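Local coordinates for protein chorismate mutase (Clostridium thermocellum, PDB 1XHO) that probably catalyses the rearrangement of chorismate to prephenate, as a trimeric chorismate mutase of the AroH type, at residues T125-D128 / K129-K133. Sequence-based numbering, arbitrary orientation.
Sequences TDKD and KKDIK
Two carboxylates of like charge, those of Asp128 and Asp131, share one side of a surface turn, their OD2 atoms 4.1 Å apart. The side chains of Asp128 and Asp131 lie side by side and point the same way, their carboxylate planes 58° apart. Lys130 probably offsets part of this negative charge. Its CG sits between the backbone N and the carbonyl carbon (chi1 68°), and a final bend at chi4 brings Lys130 NZ to 3.0 Å from Asp128 OD2 in a salt bridge. Asp131 OD2 receives a weak hydrogen bond from Asp128 N at 3.4 Å. In the backbone, Asp128 O accepts from Asp131 N at 2.8 Å and from Ile132 N at 3.3 Å, and Ile132 N also bonds to Lys129 O at 3.2 Å. These bonds close a turn whose residues Lys129 to Asp131 have helical backbone angles. Lys127 passes almost at right angles to Asp131, its CD lying 3.9 Å from Asp131 CB, although the ammonium stops short of a salt bridge. Upstream, Thr125 OG1 accepts from Lys127 N in an ST turn, and its CG2 meets Ile132 CD1 beside Trp33 of strand 32-40. Lys129 extends away from this cluster to the second subunit, where NZ bonds to Ile71 O and Thr99 OG1 of that subunit. The turn lies in the loop between strands 116-124 and 135-136, with one lysine crossing the subunit boundary. Its chemistry implies a surface turn held by backbone bonds to the carbonyls of Asp128 and Lys129, while Lys130, and more distantly Lys127, probably ease the repulsion between Asp128 and Asp131.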
# COMPACT_ATOMS: atom_id res chain seq x y z
N THR C 125 10.52 -1.79 15.81
CA THR C 125 10.23 -2.37 17.13
C THR C 125 11.24 -3.44 17.52
O THR C 125 11.89 -4.04 16.67
CB THR C 125 8.80 -2.98 17.19
OG1 THR C 125 8.53 -3.45 18.52
CG2 THR C 125 8.65 -4.14 16.21
N ASP C 126 11.37 -3.65 18.83
CA ASP C 126 12.26 -4.69 19.37
C ASP C 126 11.48 -5.96 19.69
O ASP C 126 12.06 -6.96 20.13
CB ASP C 126 13.02 -4.17 20.61
CG ASP C 126 12.11 -3.92 21.81
OD1 ASP C 126 10.88 -3.83 21.64
OD2 ASP C 126 12.64 -3.81 22.93
N LYS C 127 10.16 -5.92 19.49
CA LYS C 127 9.32 -7.11 19.66
C LYS C 127 9.47 -8.05 18.48
O LYS C 127 9.83 -7.63 17.37
CB LYS C 127 7.84 -6.73 19.85
CG LYS C 127 7.48 -6.20 21.23
CD LYS C 127 7.75 -7.25 22.32
CE LYS C 127 7.07 -6.91 23.66
NZ LYS C 127 6.96 -8.10 24.55
N ASP C 128 9.20 -9.33 18.73
CA ASP C 128 9.18 -10.35 17.68
C ASP C 128 7.85 -10.30 16.95
O ASP C 128 6.85 -9.85 17.51
CB ASP C 128 9.39 -11.76 18.28
CG ASP C 128 10.86 -12.09 18.49
OD1 ASP C 128 11.65 -11.99 17.52
OD2 ASP C 128 11.24 -12.45 19.63
N LYS C 129 7.84 -10.76 15.70
CA LYS C 129 6.61 -10.82 14.90
C LYS C 129 5.43 -11.42 15.68
O LYS C 129 4.33 -10.87 15.70
CB LYS C 129 6.85 -11.63 13.62
CG LYS C 129 5.82 -11.37 12.53
CD LYS C 129 6.05 -12.26 11.33
CE LYS C 129 5.00 -12.02 10.28
NZ LYS C 129 5.17 -12.90 9.11
N LYS C 130 5.70 -12.55 16.34
CA LYS C 130 4.70 -13.26 17.15
C LYS C 130 4.15 -12.46 18.33
O LYS C 130 3.09 -12.78 18.85
CB LYS C 130 5.30 -14.59 17.66
CG LYS C 130 6.43 -14.42 18.68
CD LYS C 130 7.09 -15.74 19.05
CE LYS C 130 8.13 -15.56 20.15
NZ LYS C 130 9.17 -14.58 19.74
N ASP C 131 4.88 -11.43 18.76
CA ASP C 131 4.48 -10.57 19.87
C ASP C 131 3.65 -9.35 19.43
O ASP C 131 2.92 -8.78 20.24
CB ASP C 131 5.71 -10.09 20.66
CG ASP C 131 6.53 -11.25 21.22
OD1 ASP C 131 5.95 -12.32 21.54
OD2 ASP C 131 7.77 -11.09 21.33
N ILE C 132 3.76 -8.96 18.16
CA ILE C 132 2.97 -7.84 17.62
C ILE C 132 1.48 -8.12 17.88
O ILE C 132 1.02 -9.24 17.71
CB ILE C 132 3.17 -7.65 16.07
CG1 ILE C 132 4.65 -7.39 15.70
CG2 ILE C 132 2.27 -6.51 15.54
CD1 ILE C 132 5.20 -6.05 16.19
N LYS C 133 0.75 -7.10 18.31
CA LYS C 133 -0.69 -7.23 18.51
C LYS C 133 -1.45 -6.51 17.40
O LYS C 133 -1.42 -5.28 17.29
CB LYS C 133 -1.10 -6.69 19.88
CG LYS C 133 -0.56 -7.51 21.05